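Local coordinates for protein 6-aminohexanoate-cyclic-dimer hydrolase (Arthrobacter sp., PDB 3A2Q) that hydrolyses the cyclic dimer of 6-aminohexanoate, a by-product of nylon-6 manufacture, to the linear dimer, as a member of the amidase family, at residues 369-374 against 427-433; 189-193 against 457-461; 266-271 against 303-307. The protein carries 1 engineered substitution. Residue numbers count along the deposited sequence, not the author numbering.

Contact 1. Residues 369-374 against 427-433; sequences YAGKVE and PFNVSGQ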
ATOM      1  N   TYR A 369      10.822 -19.175   5.178  1.00 28.06           N
ATOM      2  CA  TYR A 369      10.620 -18.784   3.789  1.00 26.49           C
ATOM      3  C   TYR A 369      11.372 -17.486   3.512  1.00 24.64           C
ATOM      4  O   TYR A 369      12.026 -17.345   2.478  1.00 25.08           O
ATOM      5  CB  TYR A 369       9.136 -18.596   3.494  1.00 26.33           C
ATOM      6  CG  TYR A 369       8.871 -18.320   2.037  1.00 25.75           C
ATOM      7  CD1 TYR A 369       8.980 -19.335   1.082  1.00 23.16           C
ATOM      8  CD2 TYR A 369       8.553 -17.037   1.602  1.00 29.25           C
ATOM      9  CE1 TYR A 369       8.779 -19.070  -0.277  1.00 28.53           C
ATOM     10  CE2 TYR A 369       8.350 -16.761   0.252  1.00 27.86           C
ATOM     11  CZ  TYR A 369       8.464 -17.779  -0.681  1.00 29.74           C
ATOM     12  OH  TYR A 369       8.260 -17.493  -2.014  1.00 27.34           O
ATOM     13  N   ALA A 370      11.279 -16.540   4.443  1.00 24.38           N
ATOM     14  CA  ALA A 370      11.970 -15.262   4.301  1.00 25.44           C
ATOM     15  C   ALA A 370      13.443 -15.531   4.020  1.00 23.23           C
ATOM     16  O   ALA A 370      14.046 -14.911   3.149  1.00 25.89           O
ATOM     17  CB  ALA A 370      11.825 -14.443   5.578  1.00 24.25           C
ATOM     18  N   GLY A 371      14.021 -16.461   4.770  1.00 26.10           N
ATOM     19  CA  GLY A 371      15.420 -16.786   4.574  1.00 26.23           C
ATOM     20  C   GLY A 371      15.708 -17.297   3.174  1.00 28.22           C
ATOM     21  O   GLY A 371      16.682 -16.880   2.547  1.00 27.14           O
ATOM     22  N   LYS A 372      14.864 -18.198   2.677  1.00 26.46           N
ATOM     23  CA  LYS A 372      15.069 -18.750   1.342  1.00 27.39           C
ATOM     24  C   LYS A 372      15.050 -17.636   0.307  1.00 29.71           C
ATOM     25  O   LYS A 372      15.871 -17.616  -0.609  1.00 27.83           O
ATOM     26  CB  LYS A 372      13.995 -19.792   1.005  1.00 31.96           C
ATOM     27  CG  LYS A 372      14.003 -21.028   1.902  1.00 40.86           C
ATOM     28  CD  LYS A 372      13.180 -22.170   1.303  1.00 44.53           C
ATOM     29  CE  LYS A 372      11.747 -21.747   1.000  1.00 49.24           C
ATOM     30  NZ  LYS A 372      11.002 -22.792   0.237  1.00 53.99           N
ATOM     31  N   VAL A 373      14.117 -16.702   0.461  1.00 25.82           N
ATOM     32  CA  VAL A 373      14.010 -15.591  -0.469  1.00 24.20           C
ATOM     33  C   VAL A 373      15.239 -14.683  -0.421  1.00 24.05           C
ATOM     34  O   VAL A 373      15.853 -14.403  -1.448  1.00 23.08           O
ATOM     35  CB  VAL A 373      12.768 -14.721  -0.174  1.00 26.20           C
ATOM     36  CG1 VAL A 373      12.810 -13.481  -1.040  1.00 21.08           C
ATOM     37  CG2 VAL A 373      11.486 -15.511  -0.439  1.00 22.77           C
ATOM     38  N   GLU A 374      15.593 -14.230   0.776  1.00 21.84           N
ATOM     39  CA  GLU A 374      16.733 -13.324   0.939  1.00 24.13           C
ATOM     40  C   GLU A 374      18.082 -13.872   0.487  1.00 23.96           C
ATOM     41  O   GLU A 374      18.970 -13.107   0.124  1.00 27.20           O
ATOM     42  CB  GLU A 374      16.849 -12.873   2.395  1.00 25.99           C
ATOM     43  CG  GLU A 374      15.696 -12.021   2.881  1.00 24.28           C
ATOM     44  CD  GLU A 374      16.040 -11.282   4.160  1.00 33.88           C
ATOM     45  OE1 GLU A 374      16.723 -10.238   4.074  1.00 30.57           O
ATOM     46  OE2 GLU A 374      15.643 -11.752   5.250  1.00 30.02           O
ATOM     47  N   PRO A 427       5.161 -12.421  -1.350  1.00 22.13           N
ATOM     48  CA  PRO A 427       6.425 -13.005  -0.888  1.00 23.19           C
ATOM     49  C   PRO A 427       7.312 -12.002  -0.148  1.00 22.59           C
ATOM     50  O   PRO A 427       8.064 -12.371   0.749  1.00 23.27           O
ATOM     51  CB  PRO A 427       7.082 -13.490  -2.181  1.00 24.38           C
ATOM     52  CG  PRO A 427       5.939 -13.718  -3.102  1.00 21.31           C
ATOM     53  CD  PRO A 427       5.030 -12.553  -2.811  1.00 21.63           C
ATOM     54  N   PHE A 428       7.219 -10.730  -0.523  1.00 21.13           N
ATOM     55  CA  PHE A 428       8.054  -9.709   0.091  1.00 21.09           C
ATOM     56  C   PHE A 428       7.520  -9.148   1.396  1.00 24.31           C
ATOM     57  O   PHE A 428       8.233  -8.440   2.108  1.00 24.26           O
ATOM     58  CB  PHE A 428       8.345  -8.644  -0.963  1.00 20.72           C
ATOM     59  CG  PHE A 428       8.868  -9.246  -2.230  1.00 22.42           C
ATOM     60  CD1 PHE A 428      10.108  -9.890  -2.233  1.00 25.44           C
ATOM     61  CD2 PHE A 428       8.058  -9.353  -3.355  1.00 24.28           C
ATOM     62  CE1 PHE A 428      10.525 -10.641  -3.328  1.00 20.21           C
ATOM     63  CE2 PHE A 428       8.466 -10.105  -4.458  1.00 20.89           C
ATOM     64  CZ  PHE A 428       9.702 -10.753  -4.443  1.00 24.29           C
ATOM     65  N   ASN A 429       6.267  -9.465   1.715  1.00 23.21           N
ATOM     66  CA  ASN A 429       5.716  -9.065   3.001  1.00 21.05           C
ATOM     67  C   ASN A 429       6.331 -10.081   3.954  1.00 21.67           C
ATOM     68  O   ASN A 429       6.648  -9.768   5.095  1.00 20.82           O
ATOM     69  CB  ASN A 429       4.193  -9.229   3.060  1.00 20.85           C
ATOM     70  CG  ASN A 429       3.471  -8.184   2.267  1.00 22.54           C
ATOM     71  OD1 ASN A 429       3.161  -8.385   1.095  1.00 19.83           O
ATOM     72  ND2 ASN A 429       3.209  -7.042   2.896  1.00 21.99           N
ATOM     73  N   VAL A 430       6.496 -11.312   3.475  1.00 21.38           N
ATOM     74  CA  VAL A 430       7.087 -12.351   4.313  1.00 22.21           C
ATOM     75  C   VAL A 430       8.580 -12.124   4.530  1.00 23.48           C
ATOM     76  O   VAL A 430       9.066 -12.281   5.643  1.00 22.67           O
ATOM     77  CB  VAL A 430       6.863 -13.757   3.725  1.00 23.39           C
ATOM     78  CG1 VAL A 430       7.603 -14.797   4.560  1.00 21.66           C
ATOM     79  CG2 VAL A 430       5.373 -14.069   3.708  1.00 25.79           C
ATOM     80  N   SER A 431       9.310 -11.745   3.482  1.00 25.04           N
ATOM     81  CA  SER A 431      10.745 -11.513   3.629  1.00 22.92           C
ATOM     82  C   SER A 431      11.041 -10.164   4.278  1.00 25.18           C
ATOM     83  O   SER A 431      12.096  -9.985   4.883  1.00 25.15           O
ATOM     84  CB  SER A 431      11.453 -11.579   2.270  1.00 22.65           C
ATOM     85  OG  SER A 431      11.129 -10.450   1.486  1.00 19.56           O
ATOM     86  N   GLY A 432      10.118  -9.215   4.140  1.00 20.69           N
ATOM     87  CA  GLY A 432      10.314  -7.901   4.730  1.00 22.77           C
ATOM     88  C   GLY A 432      11.160  -6.958   3.886  1.00 22.63           C
ATOM     89  O   GLY A 432      11.499  -5.863   4.332  1.00 22.28           O
ATOM     90  N   GLN A 433      11.500  -7.372   2.667  1.00 20.30           N
ATOM     91  CA  GLN A 433      12.314  -6.538   1.788  1.00 22.00           C
ATOM     92  C   GLN A 433      11.552  -5.363   1.208  1.00 22.19           C
ATOM     93  O   GLN A 433      10.350  -5.448   0.965  1.00 23.33           O
ATOM     94  CB  GLN A 433      12.879  -7.372   0.646  1.00 21.55           C
ATOM     95  CG  GLN A 433      13.861  -8.420   1.096  1.00 21.93           C
ATOM     96  CD  GLN A 433      14.050  -9.497   0.057  1.00 26.56           C
ATOM     97  OE1 GLN A 433      13.129 -10.257  -0.234  1.00 27.18           O
ATOM     98  NE2 GLN A 433      15.241  -9.568  -0.512  1.00 31.80           N
TER
HETATM   99  O   HOH W   1      13.390 -11.222   6.969  1.00 27.11           O
HETATM  100  O   HOH W   2      17.549  -9.263   1.697  1.00 28.58           O
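A370 lays its methyl group against the end of helix 427-431, with A370 CB 3.5 Å from V430 O and 3.7 Å from S431 CA. Because so small a side chain occupies this point, the backbones approach closely, the CA atoms of A370 and S431 lying 4.0 Å apart. The two helical segments cross steeply, at -104° with axes 8.7 Å apart, so each partner offers only a short patch. The whole contact joins helix 356-378 of the amidase fold to the short helix preceding strand 435-442. Flanking the alanine, the edge of the Y369 ring meets V430, with Y369 CD2 3.8 Å from V430 CG1, and also P427; its hydroxyl is hydrogen-bonded outside the contact, to the carbonyl of A302. One turn further along, V373 CG1 lies 4.3 Å from F428 CE1 and 4.1 Å from S431 CB. The S431 hydroxyl donates to a residue of its own segment, S431 OG to Q433 OE1 at 2.6 Å, across G432, whose positive phi ends the helix. No direct hydrogen bond spans the two segments. Instead, one water donates to E374 OE2 (2.9 Å) and S431 O (2.7 Å), and a second donates to E374 OE1 (2.7 Å) and accepts weakly from Q433 NE2 (3.2 Å). Cohesion therefore comes from apolar side chains at a steep crossing, while the polar links across it, through two waters, lie at E374.

Contact 2. Residues 189-193 against 457-461; sequences PTRGR and YGRED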
ATOM      1  N   PRO A 189       8.010  -0.253   2.394  1.00 23.80           N
ATOM      2  CA  PRO A 189       9.412  -0.222   2.817  1.00 22.36           C
ATOM      3  C   PRO A 189       9.851  -1.489   3.529  1.00 24.67           C
ATOM      4  O   PRO A 189       9.089  -2.446   3.672  1.00 23.70           O
ATOM      5  CB  PRO A 189       9.473   0.998   3.737  1.00 25.60           C
ATOM      6  CG  PRO A 189       8.089   1.072   4.298  1.00 29.06           C
ATOM      7  CD  PRO A 189       7.200   0.730   3.129  1.00 24.16           C
ATOM      8  N   THR A 190      11.104  -1.488   3.957  1.00 22.29           N
ATOM      9  CA  THR A 190      11.669  -2.605   4.696  1.00 22.07           C
ATOM     10  C   THR A 190      10.861  -2.760   5.977  1.00 19.51           C
ATOM     11  O   THR A 190      10.408  -1.770   6.546  1.00 21.43           O
ATOM     12  CB  THR A 190      13.123  -2.299   5.086  1.00 19.44           C
ATOM     13  OG1 THR A 190      13.908  -2.181   3.892  1.00 21.60           O
ATOM     14  CG2 THR A 190      13.686  -3.396   5.984  1.00 21.00           C
ATOM     15  N   ARG A 191      10.687  -3.994   6.430  1.00 22.56           N
ATOM     16  CA  ARG A 191       9.954  -4.242   7.667  1.00 20.10           C
ATOM     17  C   ARG A 191      10.627  -3.443   8.787  1.00 24.02           C
ATOM     18  O   ARG A 191      11.849  -3.451   8.907  1.00 22.61           O
ATOM     19  CB  ARG A 191       9.991  -5.742   7.995  1.00 22.61           C
ATOM     20  CG  ARG A 191       9.467  -6.113   9.384  1.00 22.26           C
ATOM     21  CD  ARG A 191       9.597  -7.614   9.607  1.00 26.31           C
ATOM     22  NE  ARG A 191       8.691  -8.365   8.742  1.00 36.63           N
ATOM     23  CZ  ARG A 191       8.986  -9.521   8.158  1.00 35.60           C
ATOM     24  NH1 ARG A 191      10.179 -10.082   8.331  1.00 32.67           N
ATOM     25  NH2 ARG A 191       8.078 -10.127   7.405  1.00 37.91           N
ATOM     26  N   GLY A 192       9.828  -2.750   9.592  1.00 21.30           N
ATOM     27  CA  GLY A 192      10.377  -1.977  10.690  1.00 25.72           C
ATOM     28  C   GLY A 192      10.866  -0.589  10.325  1.00 26.45           C
ATOM     29  O   GLY A 192      11.505   0.075  11.148  1.00 27.41           O
ATOM     30  N   ARG A 193      10.588  -0.144   9.101  1.00 23.18           N
ATOM     31  CA  ARG A 193      11.014   1.187   8.675  1.00 25.90           C
ATOM     32  C   ARG A 193      10.066   2.249   9.223  1.00 26.75           C
ATOM     33  O   ARG A 193      10.503   3.255   9.784  1.00 25.60           O
ATOM     34  CB  ARG A 193      11.037   1.284   7.144  1.00 23.70           C
ATOM     35  CG  ARG A 193      11.482   2.645   6.600  1.00 23.90           C
ATOM     36  CD  ARG A 193      12.965   2.909   6.867  1.00 26.76           C
ATOM     37  NE  ARG A 193      13.825   1.976   6.140  1.00 23.77           N
ATOM     38  CZ  ARG A 193      15.098   1.740   6.448  1.00 28.89           C
ATOM     39  NH1 ARG A 193      15.663   2.367   7.472  1.00 25.56           N
ATOM     40  NH2 ARG A 193      15.802   0.864   5.742  1.00 23.30           N
ATOM     41  N   TYR A 457      17.046  -6.368   1.986  1.00 23.85           N
ATOM     42  CA  TYR A 457      16.522  -5.863   3.260  1.00 23.61           C
ATOM     43  C   TYR A 457      17.219  -4.558   3.654  1.00 24.24           C
ATOM     44  O   TYR A 457      18.450  -4.510   3.753  1.00 27.42           O
ATOM     45  CB  TYR A 457      16.761  -6.905   4.355  1.00 21.41           C
ATOM     46  CG  TYR A 457      15.926  -6.734   5.607  1.00 22.91           C
ATOM     47  CD1 TYR A 457      14.657  -7.303   5.704  1.00 26.27           C
ATOM     48  CD2 TYR A 457      16.409  -6.014   6.699  1.00 24.51           C
ATOM     49  CE1 TYR A 457      13.889  -7.160   6.861  1.00 31.91           C
ATOM     50  CE2 TYR A 457      15.651  -5.862   7.858  1.00 29.29           C
ATOM     51  CZ  TYR A 457      14.392  -6.438   7.931  1.00 34.84           C
ATOM     52  OH  TYR A 457      13.632  -6.278   9.069  1.00 39.88           O
ATOM     53  N   GLY A 458      16.431  -3.508   3.864  1.00 22.70           N
ATOM     54  CA  GLY A 458      16.972  -2.223   4.269  1.00 25.31           C
ATOM     55  C   GLY A 458      17.592  -1.331   3.205  1.00 24.62           C
ATOM     56  O   GLY A 458      18.043  -0.231   3.520  1.00 25.45           O
ATOM     57  N   ARG A 459      17.594  -1.766   1.952  1.00 23.90           N
ATOM     58  CA  ARG A 459      18.209  -0.966   0.896  1.00 25.04           C
ATOM     59  C   ARG A 459      17.290  -0.067   0.062  1.00 24.46           C
ATOM     60  O   ARG A 459      17.349  -0.081  -1.172  1.00 23.94           O
ATOM     61  CB  ARG A 459      19.012  -1.869  -0.042  1.00 23.46           C
ATOM     62  CG  ARG A 459      20.127  -2.657   0.630  1.00 28.03           C
ATOM     63  CD  ARG A 459      21.010  -1.752   1.471  1.00 29.51           C
ATOM     64  NE  ARG A 459      21.615  -0.666   0.705  1.00 28.79           N
ATOM     65  CZ  ARG A 459      22.688  -0.795  -0.068  1.00 37.00           C
ATOM     66  NH1 ARG A 459      23.288  -1.971  -0.193  1.00 37.56           N
ATOM     67  NH2 ARG A 459      23.174   0.261  -0.706  1.00 37.34           N
ATOM     68  N   GLU A 460      16.458   0.723   0.732  1.00 24.35           N
ATOM     69  CA  GLU A 460      15.579   1.649   0.028  1.00 23.50           C
ATOM     70  C   GLU A 460      16.432   2.653  -0.740  1.00 26.57           C
ATOM     71  O   GLU A 460      16.005   3.193  -1.756  1.00 25.24           O
ATOM     72  CB  GLU A 460      14.677   2.402   1.009  1.00 24.80           C
ATOM     73  CG  GLU A 460      13.460   1.618   1.464  1.00 25.96           C
ATOM     74  CD  GLU A 460      13.695   0.846   2.740  1.00 26.81           C
ATOM     75  OE1 GLU A 460      14.758   0.208   2.868  1.00 26.31           O
ATOM     76  OE2 GLU A 460      12.805   0.874   3.612  1.00 23.70           O
ATOM     77  N   ASP A 461      17.645   2.906  -0.256  1.00 26.14           N
ATOM     78  CA  ASP A 461      18.518   3.852  -0.938  1.00 28.06           C
ATOM     79  C   ASP A 461      18.774   3.415  -2.382  1.00 26.58           C
ATOM     80  O   ASP A 461      18.619   4.214  -3.306  1.00 28.77           O
ATOM     81  CB  ASP A 461      19.839   4.025  -0.167  1.00 32.51           C
ATOM     82  CG  ASP A 461      20.610   2.727  -0.016  1.00 36.10           C
ATOM     83  OD1 ASP A 461      20.018   1.722   0.428  1.00 33.53           O
ATOM     84  OD2 ASP A 461      21.819   2.718  -0.330  1.00 41.96           O
TER
HETATM   85  O   HOH W   3      12.678  -9.311   9.108  1.00 31.20           O
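The carboxylate of E460 receives four hydrogen bonds from the opposing loop, two on each oxygen. E460 OE2 accepts from T190 N at 2.9 Å, nearly in line, and from R193 NE, also at 2.9 Å; E460 OE1 accepts from T190 OG1 at 2.7 Å and from R193 NH2 at 3.1 Å. The arginine pair makes a two-pronged salt bridge, edge-on to the guanidinium, while R193 NH1 turns to the carbonyl of P241. T190 OG1 serves twice: besides donating to E460, it accepts from G458 N at 2.9 Å. T190 to R193 form a type II beta turn, closed by R193 N to T190 O at 3.0 Å, which places both E460 partners at its ends, with G192 in the positive-phi position. The contact thus joins the loop leaving strand 185-188, in the large mixed sheet of this amidase, to the start of helix 460-473, where R459 takes the N-cap position and E460 follows it. Y457 adds a CH-pi contact, T190 CG2 standing over one face of its ring, 3.6 Å from the centroid and only 9° from the normal. R191 mostly serves other partners. Its NE and NH2 donate to the carbonyls of G208 and V430, and its NH1 donates to a water at 2.7 Å that makes a weak 3.2 Å link to Y457 OH. At the helix start, the N-cap R459 is paired with D461, R459 NH2 to D461 OD2 at 2.8 Å and R459 NE to D461 OD1 at 2.9 Å.

Contact 3. Residues 266-271 against 303-307; sequences NPVGDF and LGDRS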
ATOM      1  N   ASN A 266       5.106 -16.930 -14.236  1.00 24.66           N
ATOM      2  CA  ASN A 266       4.720 -17.290 -12.874  1.00 25.60           C
ATOM      3  C   ASN A 266       5.508 -18.538 -12.493  1.00 25.72           C
ATOM      4  O   ASN A 266       5.189 -19.637 -12.937  1.00 26.92           O
ATOM      5  CB  ASN A 266       3.225 -17.578 -12.794  1.00 24.43           C
ATOM      6  CG  ASN A 266       2.826 -18.167 -11.459  1.00 28.99           C
ATOM      7  OD1 ASN A 266       3.579 -18.093 -10.489  1.00 27.41           O
ATOM      8  ND2 ASN A 266       1.634 -18.747 -11.397  1.00 26.44           N
ATOM      9  N   PRO A 267       6.543 -18.382 -11.652  1.00 23.62           N
ATOM     10  CA  PRO A 267       7.385 -19.502 -11.223  1.00 24.73           C
ATOM     11  C   PRO A 267       6.679 -20.621 -10.480  1.00 24.69           C
ATOM     12  O   PRO A 267       7.202 -21.731 -10.398  1.00 25.31           O
ATOM     13  CB  PRO A 267       8.461 -18.829 -10.373  1.00 28.31           C
ATOM     14  CG  PRO A 267       7.782 -17.624  -9.840  1.00 24.75           C
ATOM     15  CD  PRO A 267       6.948 -17.129 -10.988  1.00 26.19           C
ATOM     16  N   VAL A 268       5.505 -20.331  -9.932  1.00 25.63           N
ATOM     17  CA  VAL A 268       4.753 -21.343  -9.201  1.00 25.25           C
ATOM     18  C   VAL A 268       4.079 -22.281 -10.206  1.00 29.49           C
ATOM     19  O   VAL A 268       3.901 -23.473  -9.941  1.00 29.04           O
ATOM     20  CB  VAL A 268       3.706 -20.685  -8.262  1.00 27.54           C
ATOM     21  CG1 VAL A 268       2.947 -21.751  -7.475  1.00 25.02           C
ATOM     22  CG2 VAL A 268       4.418 -19.753  -7.282  1.00 29.31           C
ATOM     23  N   GLY A 269       3.733 -21.736 -11.371  1.00 27.55           N
ATOM     24  CA  GLY A 269       3.118 -22.536 -12.417  1.00 28.55           C
ATOM     25  C   GLY A 269       1.655 -22.887 -12.228  1.00 27.52           C
ATOM     26  O   GLY A 269       1.134 -23.757 -12.941  1.00 24.71           O
ATOM     27  N   ASP A 270       0.983 -22.213 -11.294  1.00 27.62           N
ATOM     28  CA  ASP A 270      -0.423 -22.487 -11.037  1.00 25.96           C
ATOM     29  C   ASP A 270      -1.408 -21.582 -11.783  1.00 27.01           C
ATOM     30  O   ASP A 270      -2.622 -21.690 -11.615  1.00 28.62           O
ATOM     31  CB  ASP A 270      -0.696 -22.496  -9.522  1.00 27.10           C
ATOM     32  CG  ASP A 270      -0.370 -21.179  -8.837  1.00 35.18           C
ATOM     33  OD1 ASP A 270       0.492 -20.410  -9.322  1.00 29.46           O
ATOM     34  OD2 ASP A 270      -0.976 -20.931  -7.775  1.00 31.04           O
ATOM     35  N   PHE A 271      -0.869 -20.690 -12.609  1.00 23.40           N
ATOM     36  CA  PHE A 271      -1.660 -19.801 -13.455  1.00 25.99           C
ATOM     37  C   PHE A 271      -0.685 -19.082 -14.376  1.00 25.42           C
ATOM     38  O   PHE A 271       0.493 -18.957 -14.054  1.00 27.88           O
ATOM     39  CB  PHE A 271      -2.509 -18.808 -12.637  1.00 25.63           C
ATOM     40  CG  PHE A 271      -1.712 -17.847 -11.801  1.00 27.46           C
ATOM     41  CD1 PHE A 271      -0.992 -16.811 -12.393  1.00 26.77           C
ATOM     42  CD2 PHE A 271      -1.677 -17.985 -10.417  1.00 28.31           C
ATOM     43  CE1 PHE A 271      -0.244 -15.929 -11.617  1.00 31.94           C
ATOM     44  CE2 PHE A 271      -0.937 -17.113  -9.632  1.00 28.69           C
ATOM     45  CZ  PHE A 271      -0.216 -16.081 -10.234  1.00 31.18           C
ATOM     46  N   LEU A 303      10.658 -18.224  -4.984  1.00 24.63           N
ATOM     47  CA  LEU A 303       9.428 -17.696  -5.563  1.00 24.07           C
ATOM     48  C   LEU A 303       8.619 -18.773  -6.279  1.00 23.32           C
ATOM     49  O   LEU A 303       7.443 -18.569  -6.586  1.00 28.65           O
ATOM     50  CB  LEU A 303       9.736 -16.528  -6.519  1.00 26.72           C
ATOM     51  CG  LEU A 303      10.312 -15.268  -5.850  1.00 25.03           C
ATOM     52  CD1 LEU A 303      10.378 -14.130  -6.856  1.00 26.04           C
ATOM     53  CD2 LEU A 303       9.444 -14.861  -4.670  1.00 26.97           C
ATOM     54  N   GLY A 304       9.240 -19.924  -6.529  1.00 25.43           N
ATOM     55  CA  GLY A 304       8.539 -21.009  -7.195  1.00 23.87           C
ATOM     56  C   GLY A 304       7.686 -21.797  -6.220  1.00 28.34           C
ATOM     57  O   GLY A 304       6.990 -22.741  -6.595  1.00 26.69           O
ATOM     58  N   ASP A 305       7.731 -21.392  -4.956  1.00 28.64           N
ATOM     59  CA  ASP A 305       6.985 -22.066  -3.902  1.00 28.40           C
ATOM     60  C   ASP A 305       6.086 -21.082  -3.159  1.00 29.69           C
ATOM     61  O   ASP A 305       6.513 -19.984  -2.791  1.00 30.93           O
ATOM     62  CB  ASP A 305       7.985 -22.733  -2.940  1.00 31.55           C
ATOM     63  CG  ASP A 305       7.329 -23.310  -1.698  1.00 40.47           C
ATOM     64  OD1 ASP A 305       6.311 -24.023  -1.819  1.00 38.43           O
ATOM     65  OD2 ASP A 305       7.850 -23.059  -0.591  1.00 48.88           O
ATOM     66  N   ARG A 306       4.827 -21.455  -2.971  1.00 26.60           N
ATOM     67  CA  ARG A 306       3.913 -20.589  -2.243  1.00 26.33           C
ATOM     68  C   ARG A 306       3.261 -21.386  -1.117  1.00 26.37           C
ATOM     69  O   ARG A 306       2.177 -21.048  -0.648  1.00 27.70           O
ATOM     70  CB  ARG A 306       2.845 -19.993  -3.168  1.00 23.74           C
ATOM     71  CG  ARG A 306       2.365 -18.618  -2.703  1.00 20.28           C
ATOM     72  CD  ARG A 306       1.205 -18.085  -3.507  1.00 22.48           C
ATOM     73  NE  ARG A 306       1.520 -17.957  -4.928  1.00 27.02           N
ATOM     74  CZ  ARG A 306       0.964 -18.692  -5.887  1.00 29.13           C
ATOM     75  NH1 ARG A 306       0.060 -19.613  -5.579  1.00 27.99           N
ATOM     76  NH2 ARG A 306       1.310 -18.504  -7.155  1.00 24.61           N
ATOM     77  N   SER A 307       3.941 -22.442  -0.684  1.00 26.06           N
ATOM     78  CA  SER A 307       3.445 -23.293   0.399  1.00 30.05           C
ATOM     79  C   SER A 307       3.195 -22.481   1.662  1.00 29.71           C
ATOM     80  O   SER A 307       2.274 -22.761   2.428  1.00 28.35           O
ATOM     81  CB  SER A 307       4.460 -24.395   0.713  1.00 29.44           C
ATOM     82  OG  SER A 307       4.622 -25.262  -0.390  1.00 39.44           O
TER
HETATM   83  O   HOH W   4       3.048 -16.615  -8.163  1.00 24.87           O
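An Asx turn superimposed on a type I beta turn shapes the loop 266-271 and presents an acid to R306. N266 OD1 accepts from V268 N at 3.0 Å, and G269 N closes the beta turn on N266 O, also at 3.0 Å. The amide end is equally employed: N266 ND2 donates to F271 O and to D270 OD1, both at 2.9 Å. R306 then meets D270 in a two-pronged salt bridge, R306 NH1 to D270 OD2 at 2.8 Å and R306 NH2 to D270 OD1 at 3.0 Å. R306 NH2 also donates to a water, 2.8 Å away, that itself donates to N266 OD1 at 2.8 Å. V268 covers one face of the guanidinium. Beyond the ionic pair, P267 CG packs 4.0 Å from L303 CB, while P267 O receives a CA-H...O contact from G304 CA at 3.5 Å. A second Asx turn, D305 OD1 to S307 N at 3.1 Å, follows in the partner loop. These loops leave strands 259-262 and 294-297, neighbouring parallel strands joined through helix 275-290, so the contact pairs the two exit loops of a beta-alpha-beta crossover.

Overall arrangement
From the N terminus, the chain first lays down 189-193, the earlier half of contact 2, whose partner 457-461 arrives only near the end, joining the loop after strand 185-188 to the start of helix 460-473. Within that long excursion contact 3 opens and closes first, linking two strand-exit loops at the sheet's edge; contact 1 follows in series, bringing helix 356-378 onto the short helix 427-431. Both are enclosed by contact 2, and none cross. In space contact 1 is the middle member: G432 O lies 2.9 Å from R191 N, a probable hydrogen bond towards contact 2, and P427 CB packs 3.7 Å from L303 CD2 of contact 3. Contacts 2 and 3 do not touch.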